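Local structure of tRNA (guanine(26)-N(2))-dimethyltransferase (2DUL) at residues V185-E190 with N271-V276; F252-G257 with G328-I333; D313-I318 with E351-H356; L320-H325 with A366-F371. The protein probably transfers two methyl groups from S-adenosyl-L-methionine to N2 of guanine 26 in a number of tRNAs, forming N2,N2-dimethylguanosine. All blocks are in the same frame, centred on the assembly; numbering follows the deposited sequence.

Interaction 1 (V185-E190 with N271-V276)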
loop_
_atom_site.group_PDB
_atom_site.type_symbol
_atom_site.label_atom_id
_atom_site.label_comp_id
_atom_site.label_asym_id
_atom_site.label_seq_id
_atom_site.Cartn_x
_atom_site.Cartn_y
_atom_site.Cartn_z
ATOM N N VAL A 185 -17.940 -3.682 4.516
ATOM C CA VAL A 185 -18.876 -2.580 4.296
ATOM C C VAL A 185 -18.078 -1.273 4.383
ATOM O O VAL A 185 -17.577 -0.906 5.450
ATOM C CB VAL A 185 -19.994 -2.578 5.376
ATOM C CG1 VAL A 185 -20.978 -1.447 5.115
ATOM C CG2 VAL A 185 -20.718 -3.927 5.381
ATOM N N PRO A 186 -17.954 -0.549 3.258
ATOM C CA PRO A 186 -17.207 0.711 3.219
ATOM C C PRO A 186 -17.932 1.920 3.810
ATOM O O PRO A 186 -19.162 1.949 3.896
ATOM C CB PRO A 186 -16.920 0.883 1.731
ATOM C CG PRO A 186 -18.204 0.406 1.121
ATOM C CD PRO A 186 -18.538 -0.852 1.936
ATOM N N LEU A 187 -17.148 2.912 4.213
ATOM C CA LEU A 187 -17.678 4.148 4.776
ATOM C C LEU A 187 -17.298 5.310 3.866
ATOM O O LEU A 187 -16.117 5.592 3.670
ATOM C CB LEU A 187 -17.108 4.394 6.175
ATOM C CG LEU A 187 -17.434 5.771 6.778
ATOM C CD1 LEU A 187 -18.937 5.942 6.908
ATOM C CD2 LEU A 187 -16.760 5.915 8.134
ATOM N N ARG A 188 -18.289 5.980 3.294
ATOM C CA ARG A 188 -17.985 7.113 2.429
ATOM C C ARG A 188 -17.822 8.394 3.245
ATOM O O ARG A 188 -18.126 8.422 4.437
ATOM C CB ARG A 188 -19.068 7.274 1.354
ATOM C CG ARG A 188 -20.499 7.039 1.805
ATOM C CD ARG A 188 -21.071 8.218 2.575
ATOM N NE ARG A 188 -20.906 8.089 4.021
ATOM C CZ ARG A 188 -21.230 9.039 4.894
ATOM N NH1 ARG A 188 -21.051 8.837 6.192
ATOM N NH2 ARG A 188 -21.726 10.195 4.468
ATOM N N GLY A 189 -17.320 9.446 2.610
ATOM C CA GLY A 189 -17.132 10.696 3.323
ATOM C C GLY A 189 -15.675 11.025 3.590
ATOM O O GLY A 189 -14.771 10.438 2.994
ATOM N N GLU A 190 -15.453 11.956 4.511
ATOM C CA GLU A 190 -14.114 12.416 4.857
ATOM C C GLU A 190 -13.125 11.356 5.334
ATOM O O GLU A 190 -11.919 11.537 5.206
ATOM C CB GLU A 190 -14.204 13.519 5.920
ATOM C CG GLU A 190 -14.908 13.088 7.199
ATOM C CD GLU A 190 -16.366 13.506 7.244
ATOM O OE1 GLU A 190 -17.072 13.347 6.226
ATOM O OE2 GLU A 190 -16.811 13.988 8.305
ATOM N N ASN A 271 -25.374 -0.664 11.972
ATOM C CA ASN A 271 -24.672 0.314 11.153
ATOM C C ASN A 271 -23.149 0.291 11.266
ATOM O O ASN A 271 -22.506 1.334 11.169
ATOM C CB ASN A 271 -25.193 1.718 11.481
ATOM C CG ASN A 271 -26.693 1.845 11.260
ATOM O OD1 ASN A 271 -27.209 1.454 10.211
ATOM N ND2 ASN A 271 -27.397 2.396 12.243
ATOM N N ALA A 272 -22.571 -0.890 11.464
ATOM C CA ALA A 272 -21.120 -1.004 11.568
ATOM C C ALA A 272 -20.463 -1.006 10.193
ATOM O O ALA A 272 -21.040 -1.490 9.216
ATOM C CB ALA A 272 -20.736 -2.288 12.320
ATOM N N TYR A 273 -19.253 -0.458 10.129
ATOM C CA TYR A 273 -18.478 -0.420 8.896
ATOM C C TYR A 273 -17.259 -1.312 9.080
ATOM O O TYR A 273 -16.628 -1.298 10.139
ATOM C CB TYR A 273 -18.029 1.007 8.599
ATOM C CG TYR A 273 -19.177 1.932 8.299
ATOM C CD1 TYR A 273 -19.726 1.998 7.019
ATOM C CD2 TYR A 273 -19.737 2.722 9.304
ATOM C CE1 TYR A 273 -20.807 2.828 6.741
ATOM C CE2 TYR A 273 -20.822 3.557 9.038
ATOM C CZ TYR A 273 -21.349 3.602 7.751
ATOM O OH TYR A 273 -22.408 4.431 7.475
ATOM N N GLY A 274 -16.925 -2.078 8.047
ATOM C CA GLY A 274 -15.786 -2.976 8.132
ATOM C C GLY A 274 -16.134 -4.389 7.689
ATOM O O GLY A 274 -17.118 -4.589 6.979
ATOM N N PRO A 275 -15.380 -5.403 8.137
ATOM C CA PRO A 275 -14.237 -5.251 9.039
ATOM C C PRO A 275 -13.055 -4.464 8.475
ATOM O O PRO A 275 -12.811 -4.456 7.270
ATOM C CB PRO A 275 -13.867 -6.696 9.371
ATOM C CG PRO A 275 -14.215 -7.425 8.102
ATOM C CD PRO A 275 -15.561 -6.813 7.748
ATOM N N VAL A 276 -12.346 -3.782 9.366
ATOM C CA VAL A 276 -11.164 -3.019 9.002
ATOM C C VAL A 276 -10.042 -3.376 9.965
ATOM O O VAL A 276 -10.281 -3.912 11.051
ATOM C CB VAL A 276 -11.386 -1.492 9.107
ATOM C CG1 VAL A 276 -12.467 -1.040 8.132
ATOM C CG2 VAL A 276 -11.760 -1.122 10.546
#
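Val185 N donates to Gly274 O at 2.8 Å, the shortest polar bond between 185-190 and 271-276, and it is nearly straight, with an angle of 168° at the hydrogen. The donor nevertheless stands well above the plane of the Gly274 carbonyl. The return bond, Gly274 N to Val185 O at 2.9 Å, is more bent (139°) but lies in the carbonyl plane, on a lone pair of the acceptor. With CA atoms 4.9 Å apart, Val185 and Gly274 make a single antiparallel hydrogen-bonded pair. It places the loop that follows helix 175-182 beside strand 273-277, at one margin of a three-stranded antiparallel sheet; the other side of that strand is held by strand 247-252, where Tyr273 bonds through its backbone to Ile250. Gly274, extended at a positive phi that would jam any CB against the preceding carbonyl, leads into a cis peptide bond before Pro275. Beyond the bridge the contact passes to the Tyr273 ring. The side chains of Leu187 and Tyr273 cross at about a right angle, and Leu187 CD1 lies over one ring face, 3.6 Å from the centroid and 17° off the normal, a CH-pi contact. Leu187 CB also packs on Tyr273 CD1 at 3.6 Å. The rim of the same ring meets backbone oxygens: Pro186 O lies 3.2 Å from Tyr273 CD1, while Val185 O sits in the ring plane. Val185 CG1 reaches Tyr273 CD1 at 4.1 Å.

Interaction 2 (F252-G257 with G328-I333)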
loop_
_atom_site.group_PDB
_atom_site.type_symbol
_atom_site.label_atom_id
_atom_site.label_comp_id
_atom_site.label_asym_id
_atom_site.label_seq_id
_atom_site.Cartn_x
_atom_site.Cartn_y
_atom_site.Cartn_z
ATOM N N PHE A 252 -20.045 5.446 12.661
ATOM C CA PHE A 252 -19.911 6.850 12.296
ATOM C C PHE A 252 -21.244 7.582 12.381
ATOM O O PHE A 252 -22.245 7.125 11.833
ATOM C CB PHE A 252 -19.360 6.925 10.869
ATOM C CG PHE A 252 -19.039 8.317 10.399
ATOM C CD1 PHE A 252 -17.875 8.959 10.815
ATOM C CD2 PHE A 252 -19.889 8.973 9.512
ATOM C CE1 PHE A 252 -17.559 10.236 10.347
ATOM C CE2 PHE A 252 -19.584 10.250 9.040
ATOM C CZ PHE A 252 -18.416 10.882 9.458
ATOM N N ASP A 253 -21.258 8.715 13.076
ATOM C CA ASP A 253 -22.481 9.505 13.215
ATOM C C ASP A 253 -22.484 10.571 12.122
ATOM O O ASP A 253 -21.687 11.503 12.164
ATOM C CB ASP A 253 -22.528 10.187 14.581
ATOM C CG ASP A 253 -23.896 10.782 14.895
ATOM O OD1 ASP A 253 -24.605 11.222 13.957
ATOM O OD2 ASP A 253 -24.254 10.822 16.089
ATOM N N ASP A 254 -23.384 10.435 11.153
ATOM C CA ASP A 254 -23.457 11.382 10.041
ATOM C C ASP A 254 -23.808 12.813 10.439
ATOM O O ASP A 254 -23.519 13.756 9.701
ATOM C CB ASP A 254 -24.475 10.907 9.002
ATOM C CG ASP A 254 -24.128 9.554 8.423
ATOM O OD1 ASP A 254 -22.979 9.367 7.971
ATOM O OD2 ASP A 254 -25.015 8.675 8.413
ATOM N N LYS A 255 -24.437 12.981 11.594
ATOM C CA LYS A 255 -24.822 14.314 12.032
ATOM C C LYS A 255 -23.747 15.046 12.827
ATOM O O LYS A 255 -23.828 16.262 13.008
ATOM C CB LYS A 255 -26.115 14.243 12.850
ATOM C CG LYS A 255 -27.339 13.859 12.021
ATOM C CD LYS A 255 -28.641 14.013 12.796
ATOM C CE LYS A 255 -28.799 12.960 13.881
ATOM N NZ LYS A 255 -27.751 13.058 14.934
ATOM N N THR A 256 -22.727 14.318 13.271
ATOM C CA THR A 256 -21.670 14.922 14.078
ATOM C C THR A 256 -20.232 14.684 13.617
ATOM O O THR A 256 -19.344 15.472 13.939
ATOM C CB THR A 256 -21.767 14.441 15.535
ATOM O OG1 THR A 256 -21.468 13.040 15.592
ATOM C CG2 THR A 256 -23.168 14.674 16.085
ATOM N N GLY A 257 -19.993 13.607 12.880
ATOM C CA GLY A 257 -18.642 13.327 12.437
ATOM C C GLY A 257 -17.886 12.539 13.496
ATOM O O GLY A 257 -16.706 12.238 13.340
ATOM N N GLY A 328 -17.332 20.739 10.465
ATOM C CA GLY A 328 -17.936 22.057 10.492
ATOM C C GLY A 328 -19.263 22.034 9.744
ATOM O O GLY A 328 -20.254 22.607 10.206
ATOM N N ARG A 329 -19.293 21.366 8.594
ATOM C CA ARG A 329 -20.524 21.286 7.805
ATOM C C ARG A 329 -21.590 20.420 8.476
ATOM O O ARG A 329 -22.778 20.747 8.435
ATOM C CB ARG A 329 -20.235 20.738 6.403
ATOM C CG ARG A 329 -19.313 21.611 5.571
ATOM C CD ARG A 329 -19.161 21.092 4.145
ATOM N NE ARG A 329 -20.391 21.217 3.364
ATOM C CZ ARG A 329 -21.351 20.299 3.322
ATOM N NH1 ARG A 329 -21.227 19.177 4.015
ATOM N NH2 ARG A 329 -22.439 20.508 2.590
ATOM N N ARG A 330 -21.169 19.319 9.094
ATOM C CA ARG A 330 -22.108 18.421 9.763
ATOM C C ARG A 330 -22.754 19.079 10.979
ATOM O O ARG A 330 -23.971 19.014 11.154
ATOM C CB ARG A 330 -21.403 17.125 10.190
ATOM C CG ARG A 330 -20.936 16.252 9.027
ATOM C CD ARG A 330 -20.303 14.945 9.512
ATOM N NE ARG A 330 -19.758 14.159 8.403
ATOM C CZ ARG A 330 -20.489 13.486 7.516
ATOM N NH1 ARG A 330 -21.815 13.484 7.595
ATOM N NH2 ARG A 330 -19.891 12.826 6.531
ATOM N N LEU A 331 -21.939 19.717 11.814
ATOM C CA LEU A 331 -22.440 20.378 13.015
ATOM C C LEU A 331 -23.024 21.761 12.723
ATOM O O LEU A 331 -23.763 22.314 13.541
ATOM C CB LEU A 331 -21.316 20.514 14.051
ATOM C CG LEU A 331 -20.776 19.216 14.660
ATOM C CD1 LEU A 331 -19.596 19.528 15.569
ATOM C CD2 LEU A 331 -21.882 18.511 15.439
ATOM N N LYS A 332 -22.694 22.311 11.558
ATOM C CA LYS A 332 -23.164 23.638 11.170
ATOM C C LYS A 332 -22.530 24.684 12.074
ATOM O O LYS A 332 -23.220 25.507 12.678
ATOM C CB LYS A 332 -24.691 23.730 11.270
ATOM C CG LYS A 332 -25.433 22.747 10.382
ATOM C CD LYS A 332 -25.118 22.980 8.914
ATOM C CE LYS A 332 -25.845 21.976 8.030
ATOM N NZ LYS A 332 -27.322 22.049 8.222
ATOM N N ILE A 333 -21.208 24.636 12.176
ATOM C CA ILE A 333 -20.481 25.593 12.994
ATOM C C ILE A 333 -19.288 26.122 12.214
ATOM O O ILE A 333 -18.871 25.529 11.219
ATOM C CB ILE A 333 -19.954 24.952 14.303
ATOM C CG1 ILE A 333 -19.016 23.788 13.971
ATOM C CG2 ILE A 333 -21.120 24.481 15.161
ATOM C CD1 ILE A 333 -18.352 23.159 15.190
#
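The turn between antiparallel strands 247-252 and 259-263 meets the C-terminal end of helix 324-331, with Asp254 and Phe252 receiving the side chain of Arg330. The turn is shaped from within: Asp253 OD1 accepts from Lys255 N at 3.0 Å, which defines an Asx turn, and Asp253 O takes the N-H groups of both Thr256 and Gly257. Arg330 crosses to it with its chain extended from CG to NE, and CD rests 3.6 Å from Gly257 N. Arg330 NH1 then donates to Asp254 O at 2.7 Å. This acceptor is met in its carbonyl plane, on a lone pair, although the bond is bent to 141° and the oxygen is tilted from the guanidinium plane. Phe252 approaches tip to tip with its ring 84° from that plane, so that a ring edge, led by Phe252 CE2 at 3.6 Å from Arg330 NH2, stands over one guanidinium face. Beside this, Leu331 CD2 packs 3.8 Å from Thr256 CA. Glu190, from another loop, forms a salt bridge with Arg330 NH2 and lies against NE, so its carboxylate faces one side of the guanidinium while NH1 turns to the neutral Asp254 O. Asp254 OD1, well out of the guanidinium plane and 4.3 Å from Arg330 NH1, may add a modest electrostatic pull without a directed bond, partly offset by its salt bridge with Arg188.

Interaction 3 (D313-I318 with E351-H356). With GOL (glycerol), chain B.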
loop_
_atom_site.group_PDB
_atom_site.type_symbol
_atom_site.label_atom_id
_atom_site.label_comp_id
_atom_site.label_asym_id
_atom_site.label_seq_id
_atom_site.Cartn_x
_atom_site.Cartn_y
_atom_site.Cartn_z
ATOM N N ASP A 313 5.852 9.935 8.216
ATOM C CA ASP A 313 6.788 9.733 9.313
ATOM C C ASP A 313 6.380 10.537 10.551
ATOM O O ASP A 313 6.486 10.050 11.675
ATOM C CB ASP A 313 8.202 10.125 8.864
ATOM C CG ASP A 313 9.234 9.978 9.968
ATOM O OD1 ASP A 313 9.275 8.908 10.612
ATOM O OD2 ASP A 313 10.010 10.932 10.184
ATOM N N GLN A 314 5.896 11.757 10.354
ATOM C CA GLN A 314 5.498 12.587 11.491
ATOM C C GLN A 314 4.027 12.409 11.859
ATOM O O GLN A 314 3.567 12.891 12.896
ATOM C CB GLN A 314 5.787 14.059 11.190
ATOM C CG GLN A 314 4.885 14.667 10.142
ATOM C CD GLN A 314 3.996 15.757 10.711
ATOM O OE1 GLN A 314 3.288 15.547 11.698
ATOM N NE2 GLN A 314 4.023 16.932 10.085
ATOM N N GLU A 315 3.293 11.701 11.011
ATOM C CA GLU A 315 1.873 11.472 11.251
ATOM C C GLU A 315 1.634 10.541 12.439
ATOM O O GLU A 315 2.274 9.496 12.567
ATOM C CB GLU A 315 1.234 10.877 9.992
ATOM C CG GLU A 315 -0.279 10.821 10.017
ATOM C CD GLU A 315 -0.857 10.436 8.667
ATOM O OE1 GLU A 315 -0.330 10.924 7.640
ATOM O OE2 GLU A 315 -1.839 9.663 8.630
ATOM N N LEU A 316 0.717 10.936 13.315
ATOM C CA LEU A 316 0.374 10.127 14.473
ATOM C C LEU A 316 -0.297 8.860 13.942
ATOM O O LEU A 316 -1.189 8.936 13.098
ATOM C CB LEU A 316 -0.598 10.901 15.371
ATOM C CG LEU A 316 -1.124 10.215 16.628
ATOM C CD1 LEU A 316 0.051 9.914 17.565
ATOM C CD2 LEU A 316 -2.158 11.116 17.316
ATOM N N ASP A 317 0.137 7.695 14.415
ATOM C CA ASP A 317 -0.461 6.444 13.961
ATOM C C ASP A 317 -1.532 6.045 14.963
ATOM O O ASP A 317 -1.248 5.451 16.007
ATOM C CB ASP A 317 0.598 5.344 13.846
ATOM C CG ASP A 317 0.110 4.138 13.045
ATOM O OD1 ASP A 317 -1.064 4.127 12.613
ATOM O OD2 ASP A 317 0.905 3.197 12.848
ATOM N N ILE A 318 -2.768 6.391 14.636
ATOM C CA ILE A 318 -3.911 6.100 15.489
ATOM C C ILE A 318 -5.102 5.917 14.554
ATOM O O ILE A 318 -5.127 6.485 13.458
ATOM C CB ILE A 318 -4.144 7.273 16.463
ATOM C CG1 ILE A 318 -5.286 6.953 17.429
ATOM C CG2 ILE A 318 -4.434 8.540 15.672
ATOM C CD1 ILE A 318 -5.396 7.938 18.581
ATOM N N GLU A 351 -1.691 14.838 21.715
ATOM C CA GLU A 351 -0.897 14.615 20.518
ATOM C C GLU A 351 -1.812 15.007 19.365
ATOM O O GLU A 351 -3.002 14.688 19.381
ATOM C CB GLU A 351 -0.527 13.143 20.400
ATOM C CG GLU A 351 0.431 12.655 21.471
ATOM C CD GLU A 351 0.377 11.152 21.637
ATOM O OE1 GLU A 351 -0.623 10.658 22.201
ATOM O OE2 GLU A 351 1.323 10.466 21.196
ATOM N N ALA A 352 -1.268 15.708 18.378
ATOM C CA ALA A 352 -2.058 16.133 17.230
ATOM C C ALA A 352 -1.147 16.412 16.049
ATOM O O ALA A 352 -0.149 17.119 16.184
ATOM C CB ALA A 352 -2.855 17.380 17.580
ATOM N N THR A 353 -1.492 15.852 14.894
ATOM C CA THR A 353 -0.704 16.050 13.684
ATOM C C THR A 353 -1.624 16.104 12.475
ATOM O O THR A 353 -2.810 15.780 12.563
ATOM C CB THR A 353 0.274 14.879 13.424
ATOM O OG1 THR A 353 -0.476 13.714 13.045
ATOM C CG2 THR A 353 1.097 14.567 14.664
ATOM N N ARG A 354 -1.064 16.520 11.347
ATOM C CA ARG A 354 -1.813 16.556 10.102
ATOM C C ARG A 354 -1.746 15.111 9.612
ATOM O O ARG A 354 -1.008 14.302 10.174
ATOM C CB ARG A 354 -1.123 17.477 9.089
ATOM C CG ARG A 354 -1.165 18.957 9.437
ATOM C CD ARG A 354 -0.179 19.743 8.580
ATOM N NE ARG A 354 -0.193 21.172 8.883
ATOM C CZ ARG A 354 -1.107 22.026 8.433
ATOM N NH1 ARG A 354 -1.040 23.308 8.767
ATOM N NH2 ARG A 354 -2.082 21.602 7.636
ATOM N N THR A 355 -2.511 14.780 8.578
ATOM C CA THR A 355 -2.480 13.424 8.033
ATOM C C THR A 355 -2.501 13.448 6.513
ATOM O O THR A 355 -3.160 14.294 5.910
ATOM C CB THR A 355 -3.672 12.571 8.517
ATOM O OG1 THR A 355 -3.709 11.346 7.768
ATOM C CG2 THR A 355 -4.995 13.322 8.333
ATOM N N HIS A 356 -1.782 12.513 5.902
ATOM C CA HIS A 356 -1.714 12.420 4.448
ATOM C C HIS A 356 -3.054 11.975 3.853
ATOM O O HIS A 356 -3.262 12.076 2.644
ATOM C CB HIS A 356 -0.632 11.418 4.045
ATOM C CG HIS A 356 -1.033 9.991 4.256
ATOM N ND1 HIS A 356 -1.551 9.207 3.248
ATOM C CD2 HIS A 356 -1.043 9.223 5.372
ATOM C CE1 HIS A 356 -1.862 8.018 3.733
ATOM N NE2 HIS A 356 -1.564 8.002 5.020
HETATM C C1 GOL B . 0.964 6.888 9.710
HETATM O O1 GOL B . 0.690 7.045 11.104
HETATM C C2 GOL B . -0.240 6.257 9.007
HETATM O O2 GOL B . -1.396 7.088 9.180
HETATM C C3 GOL B . 0.071 6.091 7.519
HETATM O O3 GOL B . -1.050 5.508 6.857
HETATM O O HOH W 1 1.522 18.081 11.869
#
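Glu315 and His356 cross at about a right angle, the carboxylate turned 33° from the imidazole plane, and Glu315 OE1 lies in that plane at the ring edge, 2.9 Å from His356 CD2. The same oxygen accepts from His356 N at 2.8 Å in a nearly straight bond (170°) that arrives from above the carboxylate plane. Glu315 CG is anti to the backbone N (chi1 -170°), and the chain beyond it is extended, which carries the carboxylate to Thr355 and His356. Thr355 crosses Glu315 obliquely, and its OG1 donates to Glu315 OE2 at 2.7 Å, also from above. A glycerol, probably from the crystallisation liquor, donates from O2 to Glu315 OE2, while His356 NE2 donates to its O3. Thr353 OG1 accepts from Leu316 N at 3.0 Å and itself donates a hydrogen bond to Arg354 O. Gln314 and Thr353 slide past each other in opposite directions, and a water links Gln314 OE1 to Arg354 N. The segment leaving helix 302-314 is thereby fastened to outer strand 352-355. Helices 302-314, 324-331 and 338-347, with strands ordered 322-323, 361-364, 352-355, are consistent with a winged-helix topology.

Interaction 4 (L320-H325 with A366-F371)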
loop_
_atom_site.group_PDB
_atom_site.type_symbol
_atom_site.label_atom_id
_atom_site.label_comp_id
_atom_site.label_asym_id
_atom_site.label_seq_id
_atom_site.Cartn_x
_atom_site.Cartn_y
_atom_site.Cartn_z
ATOM N N LEU A 320 -8.224 6.470 12.507
ATOM C CA LEU A 320 -9.024 7.589 12.029
ATOM C C LEU A 320 -8.569 8.998 12.427
ATOM O O LEU A 320 -7.468 9.199 12.950
ATOM C CB LEU A 320 -10.492 7.359 12.424
ATOM C CG LEU A 320 -10.996 5.956 12.039
ATOM C CD1 LEU A 320 -12.475 5.804 12.385
ATOM C CD2 LEU A 320 -10.767 5.722 10.541
ATOM N N PHE A 321 -9.422 9.978 12.153
ATOM C CA PHE A 321 -9.100 11.370 12.440
ATOM C C PHE A 321 -10.348 12.229 12.357
ATOM O O PHE A 321 -11.430 11.735 12.036
ATOM C CB PHE A 321 -8.058 11.868 11.433
ATOM C CG PHE A 321 -8.503 11.775 9.994
ATOM C CD1 PHE A 321 -9.151 12.842 9.376
ATOM C CD2 PHE A 321 -8.272 10.613 9.254
ATOM C CE1 PHE A 321 -9.562 12.755 8.039
ATOM C CE2 PHE A 321 -8.677 10.514 7.921
ATOM C CZ PHE A 321 -9.324 11.589 7.311
ATOM N N TYR A 322 -10.197 13.514 12.654
ATOM C CA TYR A 322 -11.316 14.441 12.598
ATOM C C TYR A 322 -11.052 15.442 11.483
ATOM O O TYR A 322 -10.013 16.096 11.462
ATOM C CB TYR A 322 -11.480 15.168 13.940
ATOM C CG TYR A 322 -11.768 14.235 15.101
ATOM C CD1 TYR A 322 -12.883 13.397 15.086
ATOM C CD2 TYR A 322 -10.908 14.164 16.197
ATOM C CE1 TYR A 322 -13.131 12.506 16.132
ATOM C CE2 TYR A 322 -11.150 13.276 17.248
ATOM C CZ TYR A 322 -12.261 12.450 17.206
ATOM O OH TYR A 322 -12.499 11.560 18.235
ATOM N N ASP A 323 -11.988 15.541 10.546
ATOM C CA ASP A 323 -11.851 16.468 9.427
ATOM C C ASP A 323 -12.530 17.777 9.823
ATOM O O ASP A 323 -13.752 17.848 9.908
ATOM C CB ASP A 323 -12.506 15.875 8.181
ATOM C CG ASP A 323 -12.202 16.673 6.926
ATOM O OD1 ASP A 323 -12.707 17.813 6.804
ATOM O OD2 ASP A 323 -11.446 16.160 6.070
ATOM N N THR A 324 -11.727 18.806 10.076
ATOM C CA THR A 324 -12.244 20.105 10.496
ATOM C C THR A 324 -13.304 20.671 9.556
ATOM O O THR A 324 -14.300 21.240 10.000
ATOM C CB THR A 324 -11.105 21.138 10.630
ATOM O OG1 THR A 324 -10.084 20.616 11.492
ATOM C CG2 THR A 324 -11.637 22.428 11.232
ATOM N N HIS A 325 -13.091 20.514 8.257
ATOM C CA HIS A 325 -14.043 21.027 7.283
ATOM C C HIS A 325 -15.369 20.266 7.323
ATOM O O HIS A 325 -16.429 20.862 7.518
ATOM C CB HIS A 325 -13.439 20.961 5.879
ATOM C CG HIS A 325 -14.306 21.576 4.826
ATOM N ND1 HIS A 325 -15.410 20.938 4.304
ATOM C CD2 HIS A 325 -14.257 22.791 4.231
ATOM C CE1 HIS A 325 -16.004 21.735 3.433
ATOM N NE2 HIS A 325 -15.325 22.865 3.370
ATOM N N ALA A 366 -6.959 13.369 21.422
ATOM C CA ALA A 366 -8.062 14.050 22.094
ATOM C C ALA A 366 -9.439 13.458 21.822
ATOM O O ALA A 366 -9.711 12.966 20.732
ATOM C CB ALA A 366 -8.064 15.529 21.716
ATOM N N PRO A 367 -10.324 13.489 22.831
ATOM C CA PRO A 367 -11.682 12.958 22.675
ATOM C C PRO A 367 -12.425 13.875 21.703
ATOM O O PRO A 367 -12.086 15.049 21.576
ATOM C CB PRO A 367 -12.261 13.051 24.088
ATOM C CG PRO A 367 -11.042 12.982 24.971
ATOM C CD PRO A 367 -10.061 13.849 24.235
ATOM N N TYR A 368 -13.425 13.337 21.021
ATOM C CA TYR A 368 -14.217 14.115 20.074
ATOM C C TYR A 368 -14.720 15.442 20.653
ATOM O O TYR A 368 -14.596 16.492 20.023
ATOM C CB TYR A 368 -15.417 13.287 19.606
ATOM C CG TYR A 368 -16.400 14.067 18.757
ATOM C CD1 TYR A 368 -16.144 14.325 17.410
ATOM C CD2 TYR A 368 -17.582 14.560 19.312
ATOM C CE1 TYR A 368 -17.049 15.059 16.628
ATOM C CE2 TYR A 368 -18.491 15.294 18.548
ATOM C CZ TYR A 368 -18.220 15.541 17.211
ATOM O OH TYR A 368 -19.115 16.279 16.470
ATOM N N GLU A 369 -15.298 15.398 21.850
ATOM C CA GLU A 369 -15.825 16.609 22.468
ATOM C C GLU A 369 -14.760 17.664 22.714
ATOM O O GLU A 369 -15.029 18.859 22.596
ATOM C CB GLU A 369 -16.538 16.279 23.778
ATOM C CG GLU A 369 -17.768 15.395 23.622
ATOM C CD GLU A 369 -18.814 15.968 22.668
ATOM O OE1 GLU A 369 -18.907 17.208 22.527
ATOM O OE2 GLU A 369 -19.564 15.165 22.075
ATOM N N VAL A 370 -13.552 17.235 23.063
ATOM C CA VAL A 370 -12.472 18.190 23.290
ATOM C C VAL A 370 -12.081 18.812 21.949
ATOM O O VAL A 370 -11.790 20.001 21.872
ATOM C CB VAL A 370 -11.237 17.514 23.910
ATOM C CG1 VAL A 370 -10.052 18.473 23.888
ATOM C CG2 VAL A 370 -11.544 17.097 25.342
ATOM N N PHE A 371 -12.077 17.999 20.897
ATOM C CA PHE A 371 -11.730 18.496 19.569
ATOM C C PHE A 371 -12.719 19.577 19.136
ATOM O O PHE A 371 -12.320 20.641 18.667
ATOM C CB PHE A 371 -11.753 17.357 18.541
ATOM C CG PHE A 371 -11.318 17.776 17.161
ATOM C CD1 PHE A 371 -9.967 17.910 16.854
ATOM C CD2 PHE A 371 -12.263 18.050 16.172
ATOM C CE1 PHE A 371 -9.557 18.310 15.579
ATOM C CE2 PHE A 371 -11.867 18.453 14.891
ATOM C CZ PHE A 371 -10.512 18.582 14.594
#
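Tyr322, Tyr368 and Phe371 form an aromatic cluster between short strand 322-323, at the edge of the three-stranded sheet of the winged-helix-like region, and the first turn of helix 368-375. Phe371 CB points toward 320-325, and with CG anti to the backbone N (chi1 -176°) the side chain continues outward from the helix, bringing its ring against Tyr322 CB. Tyr322 and Phe371 slide past each other in opposite directions, with Tyr322 CB over the Phe371 face, 3.6 Å from the centroid, as a CH-pi contact. The two rings themselves are oblique, centroids 5.0 Å apart. Tyr368 instead turns its edge to the Tyr322 face in an offset edge-to-face pair: centroids are 5.8 Å apart, planes 63°, with Tyr368 CD1 3.7 Å from Tyr322 CE1. Both helix rings lie on the same side of the Tyr322 plane, and Ala366 O sits in that plane at the edge, 3.8 Å from Tyr322 CE2. The hydroxyl of Tyr368 is engaged by Thr256 O of the neighbouring hairpin turn. Ile341 and Leu345 of helix 338-347 also pack on Phe371. At the Phe371 rim, Thr324 OG1 comes to 3.7 Å from CZ, a buried hydroxyl oxygen with no hydrogen-bonding partner in the model.

From the N terminus, 185-190 opens interaction 1 and 252-257 opens interaction 2 before 271-276 closes the first. Segments 313-318 and 320-325 then open interactions 3 and 4, and 328-333, 351-356 and 366-371 close 2, 3 and 4 in that order. Interaction 2 therefore crosses the other three, 3 and 4 cross each other, and 1 stands in series with 3 and 4; none nests. Interaction 1 joins the loop before helix 192-209 to the hairpin sheet, and interaction 2 that sheet to helix 324-331. Interaction 3 ties the exit of helix 302-314 to strand 352-355, interaction 4 strand 322-323 to helix 368-375. Glu190 packs on Phe321 and Asp323, bringing 1 against 4.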